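Local structure of carbonic anhydrase (Porphyridium purpureum, 1DDZ) at residues A45-M50 and E56-L61; P67-I72 and A290-V295; E91-R96 and L113-Q118; Q464-G469 and G473-M478. The protein probably catalyses the reversible hydration of carbon dioxide to hydrogencarbonate and a proton, as a zinc-dependent carbonic anhydrase of the beta class. All blocks are in the same frame, centred on the assembly; numbering follows the deposited sequence.

Contact 1 (A45-M50 and E56-L61); sequences AWRQEM and EFFNRL
Met50 lies over one face of the Phe57 ring, with CB, CG and SD all ranged along it. Met50 SD sits 3.9 Å from the centroid of the Phe57 ring as a Met-aromatic contact, while Met50 CB makes a CH-pi approach 3.8 Å from the same Phe57 centroid. The bend at chi2 is what sets the sulfur of Met50 over the ring. Next to this pair the packing is also close at Phe58, whose edge is turned to the face of Trp46 in an offset edge-to-face pair: the planes stand at 86° and Trp46 CH2 comes 3.5 Å from Phe58 CE2. Trp46 also meets Phe57, Trp46 CZ2 to Phe57 CE2 at 3.8 Å, so the three rings form an aromatic cluster. CG of Trp46 lies anti to the backbone N (chi1 167°), carrying the indole across to the other helix. The cluster lies between two consecutive helices, 38-53 and 57-62, joined by a short turn, their segment axes at 98° to each other.

The outer side is looser and polar. Arg47 lays its CA, CB and CG against Phe58, Arg47 CA lying 3.9 Å from Phe58 CZ, while its guanidinium turns to Asp472 O and to a salt bridge with Glu44. On the exposed flank Asn59 ND2 donates to Glu56 OE1 within its own segment, at 3.3 Å. The polar groups thus find partners away from the interface, which implies that the angle between the two segments is held by ring and sulfur packing and not by directional polar bonds between them.

Contact 2 (P67-I72 and A290-V295); sequences PEYLWI and ANRVFV
Tyr69, on a strand of the first beta-carbonic anhydrase sheet, reaches the capped N-terminal turn of helix 292-307 and loses more surface here than any other residue. Its ring spans the distance between backbones whose nearest CA atoms, those of Tyr69 and Val293, are 10.4 Å apart. The contact is therefore made by the far end of the phenol. Tyr69 CE2 packs on Val293 CG2 at 3.9 Å, and the buried Val293 also touches Leu85 and Leu221.

Arg292 provides the second largest share, from the exposed side. Arg292 NH1 stands 3.3 Å from Tyr69 OH, brought there with the help of a bend at chi3 (102°), and the guanidinium and ring planes are 73° apart. Strand 69-74 is bonded on one side to strand 124-130, through Leu70 with His124 and Leu126, and on the other to strand 92-97, through Tyr69 with Phe93.

The hydroxyl is held by water: water 1 O is 2.7 Å from Tyr69 OH and gives a weak bond, 3.4 Å long, to Asn291 OD1. That oxygen already serves as the N-cap acceptor, taking Val293 N at 2.8 Å from Asn291 OD1 in a nearly straight bond (172° at the hydrogen).

Contact 3 (E91-R96 and L113-Q118); sequences EVFVHR and LQYAVQ
Phe93 sends its ring from the strand to Tyr115 and Ala116 on helix 107-119, and the conformations of the two aromatic side chains decide how they meet. In both, CG is anti to the backbone N: chi1 is -161° in Phe93 and -173° in Tyr115. With the rings so placed, Phe93 CZ comes 3.3 Å from Tyr115 CD2 and 3.6 Å from Tyr115 CE2, approaching obliquely to both rings. The ring planes are only 22° apart, yet the centroids of the Phe93 and Tyr115 rings are separated by 5.5 Å, which shows that the rings are slid past one another and scarcely overlap. This is not a face-to-face stack. Ala116 has no torsion to set; its CB takes the place beside the same ring, Ala116 CB lying 3.9 Å from Phe93 CD2.

Strand 92-97 and helix 107-119 are the first two elements of a beta-alpha-beta crossover that continues to strand 124-130, passing strand 69-74, which lies between the two in the sheet. Leu70 of that middle strand touches Leu113 and Ala116, so the helix covers both strands.

Farther along, both segments bond to residues of the second carbonic anhydrase range. His95 ND1 donates to Arg350 O, and Gln114 OE1 is gripped by two backbone donors, Leu401 N and Ile402 N. The side chain of Phe93 also comes, at its nearest atoms, about 3 Å from that of Asp330, a ligand of the second zinc ion.

Contact 4 (Q464-G469 and G473-M478); sequences QGVVYG and GKLRDM
Val467 and Arg476 form the hydrogen-bonded pair of this antiparallel ladder, each satisfying the other's backbone. Arg476 N donates to Val467 O at 2.7 Å, and Val467 N to Arg476 O at 2.9 Å. Arg476 O is also approached by Val466 CA, 3.3 Å away, in a CA-H...O contact.

At one end Met478 N reaches Gly465 O at 3.0 Å. At the other, Gly473 N closes on Gly469 O at 2.8 Å. Between these, water 2 accepts from Gly469 N and from Arg476 NE and donates to Lys474 O (2.7 Å from the water), so it bridges all three groups near the turn. The rest of the Arg476 guanidinium is taken by Ala32 O and a salt bridge to Asp472, and Asp477 OD1 by Gly479 N.

Apolar contacts line both faces: Val466 CG1 on Leu475 CD2 at 3.5 Å, and Val467 CG1 on Met478 CE at 3.6 Å. The pattern is that of the beta hairpin ending the mixed sheet of the second carbonic anhydrase unit, with Tyr468 beside the zinc ligand His384.

Overall arrangement
From the N terminus, contact 1 closes first, over the short loop between helices 38-53 and 57-62. Contact 2 then opens on strand 69-74 and closes only at helix 292-307, enclosing the rest of the first carbonic anhydrase unit and the connection to the second. Contact 3 is nested within that loop; contacts 2 and 3 meet on neighbouring strands 69-74 and 92-97, where Trp71 probably bonds to Phe93 and His95. Contact 4 follows in series as the hairpin 462-481, so no two contacts cross. Contacts 1 and 4, far apart in sequence, touch: Phe58 and Trp46 pack on Gly473, tying the N-terminal helices to the second sheet. Conversely, contact 2 brings helix 292-307 to the first sheet.

Contact 1 (A45-M50 and E56-L61)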
# COMPACT_ATOMS: atom_id res chain seq x y z
N ALA A 45 19.40 -19.55 27.21
CA ALA A 45 18.96 -20.84 27.72
C ALA A 45 18.67 -21.79 26.54
O ALA A 45 19.07 -22.96 26.54
CB ALA A 45 17.71 -20.66 28.57
N TRP A 46 18.01 -21.26 25.52
CA TRP A 46 17.66 -22.02 24.33
C TRP A 46 18.91 -22.52 23.62
O TRP A 46 19.01 -23.70 23.29
CB TRP A 46 16.83 -21.15 23.39
CG TRP A 46 16.68 -21.72 22.01
CD1 TRP A 46 15.94 -22.80 21.66
CD2 TRP A 46 17.27 -21.22 20.81
NE1 TRP A 46 16.03 -23.01 20.30
CE2 TRP A 46 16.84 -22.05 19.75
CE3 TRP A 46 18.12 -20.15 20.51
CZ2 TRP A 46 17.22 -21.85 18.42
CZ3 TRP A 46 18.51 -19.95 19.19
CH2 TRP A 46 18.06 -20.79 18.17
N ARG A 47 19.86 -21.61 23.36
CA ARG A 47 21.11 -21.98 22.69
C ARG A 47 21.81 -23.10 23.44
O ARG A 47 22.28 -24.06 22.83
CB ARG A 47 22.07 -20.79 22.62
CG ARG A 47 21.55 -19.58 21.91
CD ARG A 47 22.57 -18.48 22.00
NE ARG A 47 23.78 -18.86 21.29
CZ ARG A 47 24.95 -19.14 21.86
NH1 ARG A 47 25.10 -19.08 23.17
NH2 ARG A 47 25.98 -19.49 21.09
N GLN A 48 21.86 -22.97 24.76
CA GLN A 48 22.50 -23.97 25.59
C GLN A 48 21.82 -25.31 25.45
O GLN A 48 22.45 -26.30 25.15
CB GLN A 48 22.55 -23.54 27.05
CG GLN A 48 23.64 -22.51 27.32
CD GLN A 48 24.92 -22.80 26.55
OE1 GLN A 48 25.38 -21.97 25.76
NE2 GLN A 48 25.47 -23.98 26.74
N GLU A 49 20.50 -25.33 25.63
CA GLU A 49 19.75 -26.56 25.51
C GLU A 49 19.93 -27.18 24.13
O GLU A 49 20.08 -28.40 24.01
CB GLU A 49 18.27 -26.32 25.81
CG GLU A 49 17.42 -27.59 25.88
CD GLU A 49 18.06 -28.69 26.75
OE1 GLU A 49 18.54 -29.70 26.18
OE2 GLU A 49 18.09 -28.53 28.00
N MET A 50 19.97 -26.36 23.09
CA MET A 50 20.15 -26.85 21.73
C MET A 50 21.52 -27.48 21.54
O MET A 50 21.65 -28.57 21.00
CB MET A 50 19.96 -25.72 20.71
CG MET A 50 18.53 -25.19 20.61
SD MET A 50 17.35 -26.51 20.24
CE MET A 50 16.71 -26.88 21.92
N GLU A 56 25.97 -29.83 16.94
CA GLU A 56 26.05 -29.37 15.56
C GLU A 56 24.82 -28.55 15.20
O GLU A 56 24.66 -28.17 14.04
CB GLU A 56 26.13 -30.56 14.59
CG GLU A 56 27.42 -31.38 14.67
CD GLU A 56 28.66 -30.57 14.32
OE1 GLU A 56 28.72 -29.99 13.21
OE2 GLU A 56 29.59 -30.52 15.16
N PHE A 57 23.98 -28.27 16.20
CA PHE A 57 22.74 -27.53 16.00
C PHE A 57 22.85 -26.27 15.15
O PHE A 57 22.15 -26.12 14.15
CB PHE A 57 22.09 -27.18 17.34
CG PHE A 57 20.72 -26.59 17.20
CD1 PHE A 57 19.60 -27.42 17.07
CD2 PHE A 57 20.55 -25.21 17.14
CE1 PHE A 57 18.33 -26.87 16.88
CE2 PHE A 57 19.28 -24.65 16.94
CZ PHE A 57 18.17 -25.48 16.81
N PHE A 58 23.71 -25.35 15.55
CA PHE A 58 23.84 -24.11 14.80
C PHE A 58 24.60 -24.27 13.50
O PHE A 58 24.28 -23.61 12.51
CB PHE A 58 24.39 -22.99 15.68
CG PHE A 58 23.45 -22.61 16.79
CD1 PHE A 58 23.64 -23.10 18.08
CD2 PHE A 58 22.32 -21.86 16.52
CE1 PHE A 58 22.70 -22.84 19.08
CE2 PHE A 58 21.38 -21.60 17.52
CZ PHE A 58 21.56 -22.09 18.80
N ASN A 59 25.55 -25.20 13.46
CA ASN A 59 26.32 -25.45 12.24
C ASN A 59 25.39 -25.91 11.13
O ASN A 59 25.53 -25.50 9.99
CB ASN A 59 27.40 -26.52 12.47
CG ASN A 59 28.53 -26.02 13.37
OD1 ASN A 59 28.96 -24.87 13.28
ND2 ASN A 59 29.03 -26.89 14.23
N ARG A 60 24.43 -26.74 11.49
CA ARG A 60 23.46 -27.24 10.52
C ARG A 60 22.53 -26.09 10.13
O ARG A 60 22.34 -25.82 8.94
CB ARG A 60 22.67 -28.41 11.11
CG ARG A 60 21.78 -29.15 10.11
CD ARG A 60 20.94 -30.18 10.83
NE ARG A 60 21.79 -31.10 11.58
CZ ARG A 60 21.76 -31.24 12.90
NH1 ARG A 60 20.92 -30.54 13.64
NH2 ARG A 60 22.62 -32.06 13.48
N LEU A 61 22.04 -25.36 11.14
CA LEU A 61 21.14 -24.22 10.93
C LEU A 61 21.77 -23.23 9.98
O LEU A 61 21.19 -22.86 8.96
CB LEU A 61 20.89 -23.52 12.27
CG LEU A 61 19.70 -22.57 12.41
CD1 LEU A 61 18.41 -23.36 12.60
CD2 LEU A 61 19.94 -21.69 13.62

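Contact 2 (P67-I72 and A290-V295)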
# COMPACT_ATOMS: atom_id res chain seq x y z
N PRO A 67 15.23 -22.25 0.53
CA PRO A 67 13.82 -22.57 0.53
C PRO A 67 13.21 -22.82 -0.82
O PRO A 67 13.47 -22.09 -1.79
CB PRO A 67 13.20 -21.34 1.20
CG PRO A 67 14.07 -20.25 0.71
CD PRO A 67 15.44 -20.84 0.92
N GLU A 68 12.40 -23.85 -0.90
CA GLU A 68 11.69 -24.15 -2.14
C GLU A 68 10.22 -23.71 -2.02
O GLU A 68 9.46 -23.78 -2.99
CB GLU A 68 11.74 -25.64 -2.45
CG GLU A 68 13.12 -26.17 -2.79
CD GLU A 68 13.07 -27.50 -3.51
OE1 GLU A 68 13.50 -27.56 -4.69
OE2 GLU A 68 12.60 -28.49 -2.90
N TYR A 69 9.83 -23.33 -0.80
CA TYR A 69 8.48 -22.86 -0.51
C TYR A 69 8.40 -21.42 -0.01
O TYR A 69 9.25 -20.97 0.75
CB TYR A 69 7.82 -23.71 0.58
CG TYR A 69 7.49 -25.11 0.18
CD1 TYR A 69 8.44 -26.12 0.29
CD2 TYR A 69 6.24 -25.44 -0.32
CE1 TYR A 69 8.16 -27.41 -0.10
CE2 TYR A 69 5.94 -26.73 -0.71
CZ TYR A 69 6.92 -27.71 -0.60
OH TYR A 69 6.68 -29.00 -1.01
N LEU A 70 7.39 -20.71 -0.49
CA LEU A 70 7.06 -19.38 -0.04
C LEU A 70 5.75 -19.69 0.71
O LEU A 70 4.87 -20.38 0.20
CB LEU A 70 6.73 -18.45 -1.21
CG LEU A 70 6.66 -16.95 -0.90
CD1 LEU A 70 5.65 -16.34 -1.81
CD2 LEU A 70 6.33 -16.64 0.53
N TRP A 71 5.65 -19.23 1.95
CA TRP A 71 4.47 -19.44 2.75
C TRP A 71 3.95 -18.10 3.25
O TRP A 71 4.65 -17.34 3.91
CB TRP A 71 4.83 -20.34 3.91
CG TRP A 71 3.78 -20.51 4.98
CD1 TRP A 71 3.36 -19.57 5.89
CD2 TRP A 71 3.15 -21.74 5.36
NE1 TRP A 71 2.54 -20.16 6.81
CE2 TRP A 71 2.40 -21.48 6.51
CE3 TRP A 71 3.19 -23.04 4.85
CZ2 TRP A 71 1.67 -22.47 7.16
CZ3 TRP A 71 2.48 -24.03 5.50
CH2 TRP A 71 1.73 -23.74 6.65
N ILE A 72 2.72 -17.79 2.86
CA ILE A 72 2.05 -16.56 3.26
C ILE A 72 1.03 -16.98 4.33
O ILE A 72 0.08 -17.69 4.04
CB ILE A 72 1.38 -15.90 2.05
CG1 ILE A 72 2.44 -15.57 1.00
CG2 ILE A 72 0.59 -14.66 2.50
CD1 ILE A 72 1.97 -15.70 -0.42
N ALA A 290 -3.50 -35.12 -1.51
CA ALA A 290 -2.54 -36.22 -1.57
C ALA A 290 -1.10 -35.79 -1.83
O ALA A 290 -0.20 -36.62 -1.87
CB ALA A 290 -2.98 -37.24 -2.60
N ASN A 291 -0.89 -34.49 -2.03
CA ASN A 291 0.44 -33.93 -2.27
C ASN A 291 1.38 -34.16 -1.07
O ASN A 291 0.94 -34.33 0.06
CB ASN A 291 0.31 -32.43 -2.60
CG ASN A 291 1.64 -31.75 -2.82
OD1 ASN A 291 2.32 -31.38 -1.86
ND2 ASN A 291 2.04 -31.59 -4.08
N ARG A 292 2.68 -34.17 -1.33
CA ARG A 292 3.67 -34.40 -0.28
C ARG A 292 3.51 -33.47 0.93
O ARG A 292 3.79 -33.86 2.05
CB ARG A 292 5.10 -34.37 -0.83
CG ARG A 292 5.66 -33.00 -1.14
CD ARG A 292 7.04 -33.11 -1.78
NE ARG A 292 6.97 -32.90 -3.23
CZ ARG A 292 7.54 -31.88 -3.86
NH1 ARG A 292 8.22 -30.96 -3.18
NH2 ARG A 292 7.38 -31.74 -5.18
N VAL A 293 3.00 -32.27 0.69
CA VAL A 293 2.76 -31.27 1.74
C VAL A 293 1.92 -31.87 2.86
O VAL A 293 2.20 -31.68 4.06
CB VAL A 293 2.02 -30.04 1.13
CG1 VAL A 293 1.14 -29.36 2.16
CG2 VAL A 293 3.03 -29.07 0.57
N PHE A 294 0.93 -32.66 2.45
CA PHE A 294 0.01 -33.28 3.39
C PHE A 294 0.61 -34.52 4.03
O PHE A 294 0.53 -34.70 5.25
CB PHE A 294 -1.33 -33.58 2.70
CG PHE A 294 -1.96 -32.35 2.08
CD1 PHE A 294 -1.80 -32.07 0.73
CD2 PHE A 294 -2.69 -31.44 2.88
CE1 PHE A 294 -2.33 -30.91 0.19
CE2 PHE A 294 -3.23 -30.28 2.33
CZ PHE A 294 -3.06 -30.01 0.99
N VAL A 295 1.34 -35.30 3.25
CA VAL A 295 1.94 -36.51 3.80
C VAL A 295 3.03 -36.15 4.81
O VAL A 295 3.08 -36.72 5.90
CB VAL A 295 2.38 -37.51 2.67
CG1 VAL A 295 3.33 -36.87 1.72
CG2 VAL A 295 3.00 -38.75 3.27
O HOH W 1 4.77 -29.28 -2.94

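Contact 3 (E91-R96 and L113-Q118)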
# COMPACT_ATOMS: atom_id res chain seq x y z
N GLU A 91 13.95 -23.51 5.66
CA GLU A 91 13.64 -24.14 4.39
C GLU A 91 12.33 -23.61 3.82
O GLU A 91 11.93 -23.93 2.70
CB GLU A 91 13.65 -25.66 4.49
CG GLU A 91 14.57 -26.26 3.46
CD GLU A 91 15.53 -27.26 4.06
OE1 GLU A 91 15.35 -28.46 3.80
OE2 GLU A 91 16.46 -26.85 4.79
N VAL A 92 11.68 -22.74 4.57
CA VAL A 92 10.44 -22.11 4.13
C VAL A 92 10.58 -20.60 4.27
O VAL A 92 10.90 -20.12 5.34
CB VAL A 92 9.25 -22.56 4.98
CG1 VAL A 92 7.95 -21.97 4.41
CG2 VAL A 92 9.17 -24.08 4.99
N PHE A 93 10.37 -19.87 3.18
CA PHE A 93 10.43 -18.41 3.15
C PHE A 93 9.04 -17.94 3.63
O PHE A 93 8.04 -18.20 2.98
CB PHE A 93 10.67 -17.96 1.72
CG PHE A 93 11.19 -16.57 1.60
CD1 PHE A 93 12.42 -16.23 2.13
CD2 PHE A 93 10.46 -15.60 0.91
CE1 PHE A 93 12.92 -14.95 1.98
CE2 PHE A 93 10.95 -14.31 0.76
CZ PHE A 93 12.18 -13.99 1.29
N VAL A 94 9.00 -17.21 4.75
CA VAL A 94 7.73 -16.82 5.35
C VAL A 94 7.32 -15.35 5.33
O VAL A 94 8.13 -14.46 5.60
CB VAL A 94 7.68 -17.27 6.84
CG1 VAL A 94 6.36 -16.95 7.45
CG2 VAL A 94 7.96 -18.76 6.97
N HIS A 95 6.05 -15.12 5.02
CA HIS A 95 5.47 -13.78 5.04
C HIS A 95 4.27 -13.94 5.97
O HIS A 95 3.56 -14.95 5.90
CB HIS A 95 5.01 -13.35 3.65
CG HIS A 95 4.37 -11.99 3.61
ND1 HIS A 95 4.88 -10.90 4.27
CD2 HIS A 95 3.28 -11.54 2.93
CE1 HIS A 95 4.15 -9.83 4.01
NE2 HIS A 95 3.17 -10.19 3.19
N ARG A 96 4.11 -13.02 6.91
CA ARG A 96 2.98 -13.07 7.84
C ARG A 96 2.37 -11.71 8.00
O ARG A 96 3.08 -10.71 8.15
CB ARG A 96 3.38 -13.60 9.21
CG ARG A 96 3.79 -15.02 9.18
CD ARG A 96 3.90 -15.55 10.56
NE ARG A 96 4.34 -16.94 10.53
CZ ARG A 96 3.59 -17.98 10.19
NH1 ARG A 96 2.32 -17.82 9.87
NH2 ARG A 96 4.14 -19.19 10.13
N LEU A 113 6.79 -11.87 -2.53
CA LEU A 113 6.46 -12.77 -3.65
C LEU A 113 7.54 -12.70 -4.76
O LEU A 113 8.05 -13.73 -5.20
CB LEU A 113 5.12 -12.35 -4.28
CG LEU A 113 4.09 -13.37 -4.79
CD1 LEU A 113 3.26 -12.75 -5.94
CD2 LEU A 113 4.73 -14.67 -5.21
N GLN A 114 7.83 -11.49 -5.24
CA GLN A 114 8.80 -11.32 -6.28
C GLN A 114 10.19 -11.79 -5.85
O GLN A 114 10.90 -12.42 -6.63
CB GLN A 114 8.84 -9.87 -6.76
CG GLN A 114 9.69 -9.74 -8.03
CD GLN A 114 9.51 -8.41 -8.72
OE1 GLN A 114 9.67 -7.36 -8.11
NE2 GLN A 114 9.20 -8.45 -10.00
N TYR A 115 10.57 -11.52 -4.61
CA TYR A 115 11.86 -11.97 -4.11
C TYR A 115 11.88 -13.50 -4.13
O TYR A 115 12.80 -14.10 -4.70
CB TYR A 115 12.09 -11.46 -2.68
CG TYR A 115 13.48 -11.73 -2.15
CD1 TYR A 115 14.55 -10.88 -2.47
CD2 TYR A 115 13.73 -12.82 -1.32
CE1 TYR A 115 15.83 -11.12 -1.97
CE2 TYR A 115 15.01 -13.07 -0.81
CZ TYR A 115 16.06 -12.21 -1.14
OH TYR A 115 17.33 -12.44 -0.65
N ALA A 116 10.85 -14.13 -3.57
CA ALA A 116 10.74 -15.59 -3.55
C ALA A 116 10.78 -16.20 -4.95
O ALA A 116 11.49 -17.18 -5.19
CB ALA A 116 9.44 -16.01 -2.83
N VAL A 117 10.04 -15.61 -5.88
CA VAL A 117 9.97 -16.12 -7.25
C VAL A 117 11.18 -15.80 -8.15
O VAL A 117 11.70 -16.69 -8.82
CB VAL A 117 8.65 -15.68 -7.94
CG1 VAL A 117 8.61 -16.14 -9.40
CG2 VAL A 117 7.44 -16.23 -7.15
N GLN A 118 11.59 -14.54 -8.20
CA GLN A 118 12.71 -14.15 -9.04
C GLN A 118 14.08 -14.32 -8.38
O GLN A 118 15.01 -14.76 -9.02
CB GLN A 118 12.58 -12.71 -9.54
CG GLN A 118 11.81 -12.51 -10.85
CD GLN A 118 10.39 -12.02 -10.60
OE1 GLN A 118 9.79 -12.35 -9.58
NE2 GLN A 118 9.87 -11.18 -11.49

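Contact 4 (Q464-G469 and G473-M478)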
# COMPACT_ATOMS: atom_id res chain seq x y z
N GLN A 464 12.08 -3.06 21.46
CA GLN A 464 13.42 -3.66 21.48
C GLN A 464 13.97 -3.94 20.08
O GLN A 464 13.24 -4.36 19.17
CB GLN A 464 13.35 -4.95 22.31
CG GLN A 464 14.56 -5.86 22.25
CD GLN A 464 15.72 -5.39 23.12
OE1 GLN A 464 16.76 -4.96 22.61
NE2 GLN A 464 15.56 -5.50 24.42
N GLY A 465 15.26 -3.67 19.90
CA GLY A 465 15.95 -3.90 18.64
C GLY A 465 16.89 -5.07 18.91
O GLY A 465 17.57 -5.10 19.95
N VAL A 466 17.00 -5.99 17.96
CA VAL A 466 17.79 -7.19 18.18
C VAL A 466 18.36 -7.68 16.83
O VAL A 466 17.85 -7.30 15.78
CB VAL A 466 16.82 -8.25 18.86
CG1 VAL A 466 16.46 -9.39 17.95
CG2 VAL A 466 17.34 -8.71 20.20
N VAL A 467 19.49 -8.40 16.85
CA VAL A 467 20.09 -8.94 15.62
C VAL A 467 20.84 -10.21 15.99
O VAL A 467 21.20 -10.39 17.14
CB VAL A 467 21.08 -7.95 14.94
CG1 VAL A 467 22.42 -7.90 15.71
CG2 VAL A 467 21.36 -8.38 13.50
N TYR A 468 21.03 -11.12 15.04
CA TYR A 468 21.76 -12.34 15.36
C TYR A 468 22.34 -12.95 14.12
O TYR A 468 21.96 -12.57 13.00
CB TYR A 468 20.85 -13.36 16.05
CG TYR A 468 19.86 -14.02 15.12
CD1 TYR A 468 20.13 -15.25 14.53
CD2 TYR A 468 18.65 -13.41 14.83
CE1 TYR A 468 19.20 -15.87 13.68
CE2 TYR A 468 17.72 -14.02 13.98
CZ TYR A 468 18.00 -15.24 13.41
OH TYR A 468 17.07 -15.84 12.61
N GLY A 469 23.29 -13.85 14.32
CA GLY A 469 23.92 -14.57 13.22
C GLY A 469 23.46 -15.99 13.41
O GLY A 469 23.47 -16.50 14.54
N GLY A 473 23.04 -18.23 16.72
CA GLY A 473 21.71 -18.00 17.26
C GLY A 473 21.64 -17.13 18.50
O GLY A 473 20.68 -17.17 19.24
N LYS A 474 22.66 -16.32 18.71
CA LYS A 474 22.72 -15.46 19.87
C LYS A 474 22.15 -14.10 19.50
O LYS A 474 22.58 -13.49 18.54
CB LYS A 474 24.18 -15.31 20.34
CG LYS A 474 24.35 -14.49 21.60
CD LYS A 474 25.76 -13.92 21.71
CE LYS A 474 26.82 -15.00 21.81
NZ LYS A 474 26.66 -15.79 23.07
N LEU A 475 21.17 -13.63 20.26
CA LEU A 475 20.57 -12.33 20.02
C LEU A 475 21.49 -11.22 20.56
O LEU A 475 21.96 -11.25 21.70
CB LEU A 475 19.18 -12.23 20.69
CG LEU A 475 18.01 -13.05 20.12
CD1 LEU A 475 16.82 -12.85 21.01
CD2 LEU A 475 17.71 -12.61 18.70
N ARG A 476 21.71 -10.21 19.74
CA ARG A 476 22.56 -9.08 20.07
C ARG A 476 21.70 -7.81 20.16
O ARG A 476 20.86 -7.54 19.29
CB ARG A 476 23.67 -8.97 19.03
CG ARG A 476 24.53 -10.24 19.03
CD ARG A 476 25.56 -10.21 17.96
NE ARG A 476 26.30 -11.46 17.92
CZ ARG A 476 27.28 -11.77 18.77
NH1 ARG A 476 27.63 -10.94 19.73
NH2 ARG A 476 27.94 -12.91 18.63
N ASP A 477 21.90 -7.06 21.23
CA ASP A 477 21.12 -5.87 21.50
C ASP A 477 21.42 -4.72 20.58
O ASP A 477 22.58 -4.39 20.37
CB ASP A 477 21.35 -5.45 22.95
CG ASP A 477 20.32 -4.45 23.46
OD1 ASP A 477 19.44 -4.02 22.70
OD2 ASP A 477 20.40 -4.11 24.66
N MET A 478 20.38 -4.17 19.96
CA MET A 478 20.54 -3.03 19.07
C MET A 478 19.97 -1.80 19.76
O MET A 478 20.04 -0.68 19.24
CB MET A 478 19.85 -3.25 17.73
CG MET A 478 20.47 -4.34 16.85
SD MET A 478 22.12 -3.92 16.23
CE MET A 478 23.11 -4.79 17.44
O HOH W 2 24.59 -13.58 16.79